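Local coordinates for protein L-tyrosine isonitrile synthase (Pseudomonas aeruginosa, PDB 3E59) that makes the isonitrile group on L-tyrosine during paerucumarin biosynthesis, taking the isonitrile carbon from C2 of ribulose 5-phosphate, at residues E183-R186 and E187-A191; L196-Y199 and R200-R204; G267-M270 and M271-D275. All blocks are in the same frame, centred on the assembly; numbering follows the deposited sequence.

Contact 1: residues E183-R186 and E187-A191; sequences ESIR and ETLLA
Thr188 turns its hydroxyl back along the helix onto the carbonyl of Ser184, one turn earlier, with OG1 of Thr188 2.9 Å from O of Ser184. The same oxygen receives the Thr188 backbone N at 3.1 Å. The two donors come from opposite faces of the carbonyl plane, each tilted out of it, so a single acceptor is gripped twice by one residue. The torsion explains the reach: OG1 stands anti to the carbonyl carbon (chi1 -51°), beside the backbone N, and is thereby aimed back toward the preceding turn. The regular alpha-helical i to i+4 ladder continues around this point, from Glu187 N to Glu183 O, Leu189 N to Ile185 O and Leu190 N to Arg186 O.

On the buried face, Ile185 and Leu189 lie side by side and point the same way. The branch methyl CG2 of Ile185 meets CD1 of Leu189 at 3.9 Å, while CG of Leu189 comes within 3.3 Å of O of Ile185. Arg186 behaves differently. Its chain is extended from CG to NE, with CG trans to the backbone N (chi1 177°), and it runs obliquely across Leu190. CD1 of Leu190 lies 3.8 Å above one face of the Arg186 guanidinium, offset toward the rim, and is 4.0 Å from NH2 of Arg186. That places an apolar methyl against the flat cation, whose NH1 is hydrogen-bonded to OH of Tyr231.

Most of these residues lie on the short helix 182-189, with Leu190 following. Ile185, Thr188 and Leu189 pack on Trp238 of helix 219-247, and Ile185 also meets Gln235 there, while Leu189 and Leu190 lean on helix 193-210, the next helix in the chain.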
ATOM      1  N   GLU A 183       8.966  -8.550  20.649  1.00 42.02           N
ATOM      2  CA  GLU A 183      10.335  -9.070  20.738  1.00 43.24           C
ATOM      3  C   GLU A 183      10.713  -9.865  19.485  1.00 38.68           C
ATOM      4  O   GLU A 183      11.824  -9.754  18.974  1.00 36.49           O
ATOM      5  CB  GLU A 183      10.509  -9.949  21.990  1.00 47.00           C
ATOM      6  CG  GLU A 183      10.201  -9.259  23.321  1.00 54.01           C
ATOM      7  CD  GLU A 183       8.707  -8.975  23.532  1.00 58.31           C
ATOM      8  OE1 GLU A 183       7.860  -9.833  23.176  1.00 59.08           O
ATOM      9  OE2 GLU A 183       8.384  -7.884  24.060  1.00 61.13           O
ATOM     10  N   SER A 184       9.785 -10.666  18.985  1.00 37.70           N
ATOM     11  CA  SER A 184      10.045 -11.421  17.761  1.00 37.75           C
ATOM     12  C   SER A 184       9.968 -10.559  16.480  1.00 34.11           C
ATOM     13  O   SER A 184      10.670 -10.830  15.514  1.00 36.94           O
ATOM     14  CB  SER A 184       9.127 -12.645  17.675  1.00 36.33           C
ATOM     15  OG  SER A 184       8.620 -12.772  16.360  1.00 40.22           O
ATOM     16  N   ILE A 185       9.111  -9.545  16.459  1.00 34.30           N
ATOM     17  CA  ILE A 185       9.077  -8.613  15.309  1.00 34.14           C
ATOM     18  C   ILE A 185      10.450  -7.958  15.171  1.00 32.54           C
ATOM     19  O   ILE A 185      11.028  -7.912  14.085  1.00 32.42           O
ATOM     20  CB  ILE A 185       7.980  -7.528  15.458  1.00 33.92           C
ATOM     21  CG1 ILE A 185       6.585  -8.176  15.488  1.00 32.45           C
ATOM     22  CG2 ILE A 185       8.087  -6.459  14.342  1.00 32.08           C
ATOM     23  CD1 ILE A 185       6.159  -8.845  14.183  1.00 32.41           C
ATOM     24  N   ARG A 186      10.974  -7.488  16.298  1.00 33.03           N
ATOM     25  CA  ARG A 186      12.286  -6.868  16.353  1.00 33.89           C
ATOM     26  C   ARG A 186      13.411  -7.797  15.881  1.00 34.91           C
ATOM     27  O   ARG A 186      14.266  -7.380  15.112  1.00 34.75           O
ATOM     28  CB  ARG A 186      12.566  -6.360  17.770  1.00 33.54           C
ATOM     29  CG  ARG A 186      13.963  -5.762  17.936  1.00 31.40           C
ATOM     30  CD  ARG A 186      14.108  -5.039  19.261  1.00 32.49           C
ATOM     31  NE  ARG A 186      15.515  -5.009  19.658  1.00 33.59           N
ATOM     32  CZ  ARG A 186      16.393  -4.129  19.198  1.00 33.54           C
ATOM     33  NH1 ARG A 186      16.009  -3.193  18.334  1.00 32.84           N
ATOM     34  NH2 ARG A 186      17.646  -4.188  19.605  1.00 34.28           N
ATOM     35  N   GLU A 187      13.416  -9.046  16.352  1.00 37.79           N
ATOM     36  CA  GLU A 187      14.450 -10.023  15.964  1.00 39.20           C
ATOM     37  C   GLU A 187      14.476 -10.251  14.443  1.00 35.96           C
ATOM     38  O   GLU A 187      15.553 -10.295  13.830  1.00 32.75           O
ATOM     39  CB  GLU A 187      14.291 -11.348  16.742  1.00 41.52           C
ATOM     40  CG  GLU A 187      15.271 -12.457  16.317  1.00 47.15           C
ATOM     41  CD  GLU A 187      15.407 -13.592  17.340  1.00 50.97           C
ATOM     42  OE1 GLU A 187      14.518 -13.747  18.223  1.00 55.83           O
ATOM     43  OE2 GLU A 187      16.416 -14.338  17.256  1.00 54.51           O
ATOM     44  N   THR A 188      13.287 -10.378  13.853  1.00 33.05           N
ATOM     45  CA  THR A 188      13.113 -10.494  12.401  1.00 34.07           C
ATOM     46  C   THR A 188      13.630  -9.261  11.629  1.00 31.48           C
ATOM     47  O   THR A 188      14.367  -9.406  10.655  1.00 29.74           O
ATOM     48  CB  THR A 188      11.619 -10.766  12.034  1.00 36.24           C
ATOM     49  OG1 THR A 188      11.129 -11.868  12.809  1.00 37.63           O
ATOM     50  CG2 THR A 188      11.447 -11.089  10.551  1.00 34.05           C
ATOM     51  N   LEU A 189      13.253  -8.061  12.060  1.00 31.24           N
ATOM     52  CA  LEU A 189      13.727  -6.818  11.397  1.00 33.05           C
ATOM     53  C   LEU A 189      15.251  -6.732  11.409  1.00 33.15           C
ATOM     54  O   LEU A 189      15.861  -6.367  10.408  1.00 35.67           O
ATOM     55  CB  LEU A 189      13.095  -5.547  12.020  1.00 30.06           C
ATOM     56  CG  LEU A 189      11.562  -5.425  11.927  1.00 28.53           C
ATOM     57  CD1 LEU A 189      10.985  -4.285  12.811  1.00 26.82           C
ATOM     58  CD2 LEU A 189      11.105  -5.292  10.472  1.00 28.44           C
ATOM     59  N   LEU A 190      15.859  -7.103  12.533  1.00 33.82           N
ATOM     60  CA  LEU A 190      17.320  -7.052  12.690  1.00 34.40           C
ATOM     61  C   LEU A 190      18.084  -8.167  11.948  1.00 34.08           C
ATOM     62  O   LEU A 190      19.318  -8.148  11.901  1.00 33.01           O
ATOM     63  CB  LEU A 190      17.723  -7.061  14.174  1.00 36.61           C
ATOM     64  CG  LEU A 190      17.344  -5.966  15.185  1.00 40.21           C
ATOM     65  CD1 LEU A 190      18.585  -5.547  15.959  1.00 39.40           C
ATOM     66  CD2 LEU A 190      16.667  -4.740  14.588  1.00 39.38           C
ATOM     67  N   ALA A 191      17.351  -9.122  11.372  1.00 32.88           N
ATOM     68  CA  ALA A 191      17.959 -10.283  10.718  1.00 32.53           C
ATOM     69  C   ALA A 191      18.393 -10.030   9.290  1.00 31.20           C
ATOM     70  O   ALA A 191      19.142 -10.829   8.724  1.00 32.53           O
ATOM     71  CB  ALA A 191      17.021 -11.506  10.783  1.00 34.37           C
TER

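Contact 2: residues L196-Y199 and R200-R204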
ATOM      1  N   LEU A 196      15.777  -3.978   8.215  1.00 31.65           N
ATOM      2  CA  LEU A 196      16.170  -2.674   8.757  1.00 30.61           C
ATOM      3  C   LEU A 196      15.737  -1.500   7.870  1.00 31.03           C
ATOM      4  O   LEU A 196      15.421  -0.421   8.378  1.00 31.13           O
ATOM      5  CB  LEU A 196      17.661  -2.625   9.049  1.00 27.28           C
ATOM      6  CG  LEU A 196      18.138  -3.478  10.233  1.00 29.02           C
ATOM      7  CD1 LEU A 196      19.629  -3.372  10.347  1.00 28.16           C
ATOM      8  CD2 LEU A 196      17.491  -3.048  11.540  1.00 30.68           C
ATOM      9  N   LEU A 197      15.724  -1.723   6.556  1.00 30.70           N
ATOM     10  CA  LEU A 197      15.286  -0.721   5.593  1.00 31.36           C
ATOM     11  C   LEU A 197      13.811  -0.436   5.777  1.00 32.43           C
ATOM     12  O   LEU A 197      13.404   0.718   5.722  1.00 30.33           O
ATOM     13  CB  LEU A 197      15.600  -1.130   4.133  1.00 30.83           C
ATOM     14  CG  LEU A 197      17.072  -1.110   3.680  1.00 31.98           C
ATOM     15  CD1 LEU A 197      17.214  -1.561   2.228  1.00 31.38           C
ATOM     16  CD2 LEU A 197      17.713   0.275   3.877  1.00 29.40           C
ATOM     17  N   LEU A 198      13.027  -1.493   6.011  1.00 31.99           N
ATOM     18  CA  LEU A 198      11.612  -1.366   6.345  1.00 33.19           C
ATOM     19  C   LEU A 198      11.401  -0.617   7.653  1.00 33.62           C
ATOM     20  O   LEU A 198      10.648   0.347   7.702  1.00 34.19           O
ATOM     21  CB  LEU A 198      10.938  -2.747   6.425  1.00 35.29           C
ATOM     22  CG  LEU A 198       9.451  -2.731   6.801  1.00 34.44           C
ATOM     23  CD1 LEU A 198       8.604  -2.016   5.756  1.00 35.69           C
ATOM     24  CD2 LEU A 198       8.921  -4.155   7.061  1.00 34.31           C
ATOM     25  N   TYR A 199      12.046  -1.080   8.718  1.00 30.98           N
ATOM     26  CA  TYR A 199      11.952  -0.404  10.002  1.00 33.65           C
ATOM     27  C   TYR A 199      12.224   1.125   9.871  1.00 33.50           C
ATOM     28  O   TYR A 199      11.467   1.941  10.402  1.00 32.10           O
ATOM     29  CB  TYR A 199      12.876  -1.075  11.048  1.00 30.70           C
ATOM     30  CG  TYR A 199      12.786  -0.418  12.408  1.00 33.27           C
ATOM     31  CD1 TYR A 199      13.834   0.363  12.896  1.00 32.00           C
ATOM     32  CD2 TYR A 199      11.626  -0.532  13.189  1.00 30.28           C
ATOM     33  CE1 TYR A 199      13.741   0.990  14.125  1.00 31.89           C
ATOM     34  CE2 TYR A 199      11.527   0.098  14.423  1.00 29.53           C
ATOM     35  CZ  TYR A 199      12.581   0.853  14.880  1.00 31.47           C
ATOM     36  OH  TYR A 199      12.499   1.477  16.105  1.00 35.51           O
ATOM     37  N   ARG A 200      13.283   1.497   9.155  1.00 35.37           N
ATOM     38  CA  ARG A 200      13.627   2.921   8.945  1.00 38.12           C
ATOM     39  C   ARG A 200      12.542   3.689   8.197  1.00 36.88           C
ATOM     40  O   ARG A 200      12.251   4.845   8.527  1.00 36.47           O
ATOM     41  CB  ARG A 200      15.021   3.102   8.286  1.00 38.63           C
ATOM     42  CG  ARG A 200      15.405   4.585   7.965  1.00 41.71           C
ATOM     43  CD  ARG A 200      16.897   4.909   8.134  1.00 46.09           C
ATOM     44  NE  ARG A 200      17.625   4.956   6.861  1.00 53.48           N
ATOM     45  CZ  ARG A 200      18.326   5.999   6.395  1.00 53.72           C
ATOM     46  NH1 ARG A 200      18.419   7.138   7.073  1.00 52.01           N
ATOM     47  NH2 ARG A 200      18.949   5.894   5.226  1.00 54.10           N
ATOM     48  N   ALA A 201      11.934   3.041   7.207  1.00 35.49           N
ATOM     49  CA  ALA A 201      10.903   3.676   6.393  1.00 35.31           C
ATOM     50  C   ALA A 201       9.606   3.907   7.165  1.00 36.55           C
ATOM     51  O   ALA A 201       9.014   5.003   7.119  1.00 37.86           O
ATOM     52  CB  ALA A 201      10.638   2.850   5.165  1.00 36.59           C
ATOM     53  N   ILE A 202       9.169   2.876   7.882  1.00 35.88           N
ATOM     54  CA  ILE A 202       7.979   2.974   8.717  1.00 35.51           C
ATOM     55  C   ILE A 202       8.160   4.017   9.824  1.00 34.69           C
ATOM     56  O   ILE A 202       7.225   4.741  10.145  1.00 37.26           O
ATOM     57  CB  ILE A 202       7.570   1.604   9.318  1.00 35.73           C
ATOM     58  CG1 ILE A 202       7.328   0.555   8.203  1.00 37.04           C
ATOM     59  CG2 ILE A 202       6.347   1.759  10.241  1.00 34.63           C
ATOM     60  CD1 ILE A 202       6.343   0.985   7.046  1.00 36.06           C
ATOM     61  N   THR A 203       9.353   4.083  10.408  1.00 35.18           N
ATOM     62  CA  THR A 203       9.677   5.131  11.387  1.00 33.74           C
ATOM     63  C   THR A 203       9.497   6.508  10.735  1.00 33.19           C
ATOM     64  O   THR A 203       8.881   7.404  11.314  1.00 34.47           O
ATOM     65  CB  THR A 203      11.108   4.977  11.931  1.00 32.37           C
ATOM     66  OG1 THR A 203      11.262   3.676  12.514  1.00 32.77           O
ATOM     67  CG2 THR A 203      11.414   6.041  12.998  1.00 27.79           C
ATOM     68  N   ARG A 204       9.998   6.655   9.514  1.00 33.68           N
ATOM     69  CA  ARG A 204       9.896   7.933   8.816  1.00 36.24           C
ATOM     70  C   ARG A 204       8.455   8.380   8.556  1.00 36.63           C
ATOM     71  O   ARG A 204       8.160   9.567   8.710  1.00 35.61           O
ATOM     72  CB  ARG A 204      10.733   7.947   7.529  1.00 38.75           C
ATOM     73  CG  ARG A 204      10.845   9.342   6.895  1.00 38.03           C
ATOM     74  CD  ARG A 204      11.697   9.352   5.635  1.00 41.15           C
ATOM     75  NE  ARG A 204      11.084   8.590   4.545  1.00 45.59           N
ATOM     76  CZ  ARG A 204      11.462   7.363   4.180  1.00 47.54           C
ATOM     77  NH1 ARG A 204      12.456   6.757   4.828  1.00 48.22           N
ATOM     78  NH2 ARG A 204      10.848   6.740   3.176  1.00 44.99           N
TER
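Leu196-Tyr199 and Arg200-Arg204 are consecutive turns of the alpha-helix 193-210, joined by i to i+4 backbone bonds. Arg200 N binds Leu196 O, Ala201 N binds Leu197 O, and Ile202 N meets Leu198 O at 2.9 Å with an almost straight N-H...O angle of 178°. Thr203 N reaches Tyr199 O in the same way at 3.0 Å.

Two pairs of side chains one turn apart add to this ladder. Leu198 and Ile202 lie alongside each other, pointing the same way, with CD1 of Leu198 3.8 Å from CG1 of Ile202; both also pack on Ile234 of helix 219-247. Tyr199 extends with CG trans to its backbone N (chi1 -179°), which lays the ring obliquely alongside Thr203. Beyond the ring, its OH is hydrogen-bonded to the Lys227 carbonyl, and the ring stacks with Tyr231, so helix 219-247 fixes the far end of the side chain.

OG1 of Thr203 does two things at once: it donates to O of Tyr199 at 2.7 Å, from above the carbonyl plane, and it lies over the centre of the Tyr199 ring, 3.8 Å above the ring plane.

Contact 3: residues G267-M270 and M271-D275; sequences GIHM and MPTRD
The imidazole of His269 points toward the chain that follows it, meeting Thr273 and, more loosely, Asp275. Met271 comes first along that chain. Its backbone O accepts from a water, whose O is 2.7 Å from O of Met271. The same water O lies 2.8 Å from ND1 of His269, at the ring edge and in the ring plane. It also accepts from Met270 N at 3.2 Å. Three groups thus converge on one water, which links the imidazole to the backbone of Met270 and Met271; the other ring nitrogen, NE2, is hydrogen-bonded to OD1 of Asp276, so the ring is held at both nitrogens. The Met271 side chain leaves in another direction: CG is 3.3 Å from O of Met270, and the chain, bent at its last torsion, touches Ser89 of helix 84-103. Met270 packs against Ser89 and Leu93 of that helix.

Pro272 continues the path through a backbone hydrogen bond with Leu294. This irregular segment belongs to the long connection that leaves the last strand of the parallel sheet, 265-267, and leads to strand 284-287 of the separate mixed sheet, with Leu294 lying on strand 292-295 of the latter.

At Thr273 the side chain crosses that of His269 at about a right angle. Its methyl CG2 approaches the imidazole obliquely, 3.6 Å from both ND1 and CE1 of His269. With OG1 opposite the backbone N across the CA-CB bond (chi1 -172°), the methyl is turned to the ring while the hydroxyl engages the Leu294 carbonyl.

Beyond Arg274, the backbone O of Asp275 lies near the plane of the imidazole at its edge, 4.1 Å from CE1 of His269. OD1 of Asp275 is hydrogen-bonded to Trp277 N.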
ATOM      1  N   GLY A 267       6.415  -5.609  -4.551  1.00 37.09           N
ATOM      2  CA  GLY A 267       6.115  -4.166  -4.472  1.00 37.85           C
ATOM      3  C   GLY A 267       5.759  -3.577  -5.826  1.00 34.60           C
ATOM      4  O   GLY A 267       6.435  -3.831  -6.823  1.00 35.41           O
ATOM      5  N   ILE A 268       4.693  -2.787  -5.869  1.00 36.33           N
ATOM      6  CA  ILE A 268       4.190  -2.258  -7.142  1.00 35.72           C
ATOM      7  C   ILE A 268       3.827  -0.774  -7.042  1.00 36.89           C
ATOM      8  O   ILE A 268       3.253  -0.318  -6.038  1.00 35.45           O
ATOM      9  CB  ILE A 268       2.978  -3.110  -7.680  1.00 36.45           C
ATOM     10  CG1 ILE A 268       2.627  -2.727  -9.121  1.00 37.75           C
ATOM     11  CG2 ILE A 268       1.750  -3.003  -6.746  1.00 35.20           C
ATOM     12  CD1 ILE A 268       1.912  -3.822  -9.890  1.00 39.42           C
ATOM     13  N   HIS A 269       4.181  -0.028  -8.090  1.00 35.80           N
ATOM     14  CA  HIS A 269       3.839   1.380  -8.206  1.00 37.47           C
ATOM     15  C   HIS A 269       2.476   1.547  -8.853  1.00 36.90           C
ATOM     16  O   HIS A 269       2.031   0.688  -9.624  1.00 38.86           O
ATOM     17  CB  HIS A 269       4.903   2.143  -8.993  1.00 35.31           C
ATOM     18  CG  HIS A 269       6.125   2.484  -8.193  1.00 35.38           C
ATOM     19  ND1 HIS A 269       6.127   3.453  -7.210  1.00 37.42           N
ATOM     20  CD2 HIS A 269       7.398   2.024  -8.268  1.00 33.49           C
ATOM     21  CE1 HIS A 269       7.341   3.561  -6.698  1.00 34.81           C
ATOM     22  NE2 HIS A 269       8.134   2.715  -7.333  1.00 35.06           N
ATOM     23  N   MET A 270       1.809   2.639  -8.504  1.00 34.76           N
ATOM     24  CA  MET A 270       0.452   2.927  -8.992  1.00 37.32           C
ATOM     25  C   MET A 270       0.334   4.291  -9.702  1.00 37.33           C
ATOM     26  O   MET A 270      -0.689   4.578 -10.330  1.00 44.00           O
ATOM     27  CB  MET A 270      -0.552   2.858  -7.838  1.00 35.37           C
ATOM     28  CG  MET A 270      -0.673   1.503  -7.150  1.00 37.55           C
ATOM     29  SD  MET A 270      -1.820   1.585  -5.781  1.00 39.58           S
ATOM     30  CE  MET A 270      -0.983   2.754  -4.700  1.00 34.08           C
ATOM     31  N   MET A 271       1.362   5.126  -9.568  1.00 35.13           N
ATOM     32  CA  MET A 271       1.508   6.417 -10.272  1.00 34.79           C
ATOM     33  C   MET A 271       3.004   6.629 -10.373  1.00 34.79           C
ATOM     34  O   MET A 271       3.745   6.137  -9.514  1.00 37.16           O
ATOM     35  CB  MET A 271       0.974   7.581  -9.442  1.00 34.45           C
ATOM     36  CG  MET A 271      -0.520   7.724  -9.382  1.00 37.17           C
ATOM     37  SD  MET A 271      -0.980   9.082  -8.286  1.00 38.61           S
ATOM     38  CE  MET A 271      -0.510  10.498  -9.259  1.00 30.52           C
ATOM     39  N   PRO A 272       3.467   7.359 -11.413  1.00 34.84           N
ATOM     40  CA  PRO A 272       4.874   7.741 -11.432  1.00 33.32           C
ATOM     41  C   PRO A 272       5.262   8.512 -10.161  1.00 35.12           C
ATOM     42  O   PRO A 272       4.515   9.383  -9.706  1.00 33.71           O
ATOM     43  CB  PRO A 272       4.969   8.634 -12.669  1.00 34.92           C
ATOM     44  CG  PRO A 272       3.856   8.127 -13.577  1.00 31.32           C
ATOM     45  CD  PRO A 272       2.749   7.829 -12.618  1.00 31.26           C
ATOM     46  N   THR A 273       6.411   8.164  -9.588  1.00 34.31           N
ATOM     47  CA  THR A 273       6.944   8.838  -8.400  1.00 33.90           C
ATOM     48  C   THR A 273       8.441   8.572  -8.251  1.00 37.32           C
ATOM     49  O   THR A 273       8.932   7.500  -8.620  1.00 37.12           O
ATOM     50  CB  THR A 273       6.157   8.454  -7.102  1.00 35.62           C
ATOM     51  OG1 THR A 273       6.592   9.260  -6.000  1.00 37.88           O
ATOM     52  CG2 THR A 273       6.309   6.985  -6.742  1.00 34.46           C
ATOM     53  N   ARG A 274       9.159   9.556  -7.710  1.00 37.74           N
ATOM     54  CA  ARG A 274      10.589   9.439  -7.422  1.00 36.72           C
ATOM     55  C   ARG A 274      10.871   8.571  -6.184  1.00 36.36           C
ATOM     56  O   ARG A 274      11.896   7.898  -6.121  1.00 38.75           O
ATOM     57  CB  ARG A 274      11.187  10.834  -7.193  1.00 40.88           C
ATOM     58  N   ASP A 275       9.968   8.614  -5.205  1.00 33.27           N
ATOM     59  CA  ASP A 275      10.132   7.922  -3.939  1.00 33.29           C
ATOM     60  C   ASP A 275       9.399   6.591  -3.974  1.00 35.28           C
ATOM     61  O   ASP A 275       8.167   6.560  -4.050  1.00 34.79           O
ATOM     62  CB  ASP A 275       9.621   8.796  -2.792  1.00 32.47           C
ATOM     63  CG  ASP A 275       9.757   8.138  -1.423  1.00 36.85           C
ATOM     64  OD1 ASP A 275      10.305   7.009  -1.301  1.00 38.42           O
ATOM     65  OD2 ASP A 275       9.288   8.759  -0.447  1.00 38.97           O
TER
HETATM   66  O   HOH W   1       3.715   4.854  -7.137  1.00 35.49           O

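From the N terminus, the three contacts come in series, each local to its own unbroken stretch; none encloses or crosses another. Contact 1 lies along helix 182-189 and the residues just after it, and contact 2 opens in helix 193-210. These two touch, their centres about 13 Å apart: Leu190 CD2 lies 3.6 Å from Leu196 CD2, and Leu189 CD1 lies 3.8 Å from Tyr199 CD2. Both pack on helix 219-247, which thus joins them. Contact 3 follows strand 265-267 and ties the parallel sheet's edge to helix 84-103 and the mixed sheet. It touches neither helical contact: nearest atoms are about 4 Å from contact 2 (centres about 18 Å) and about 16 Å from contact 1 (centres about 27 Å).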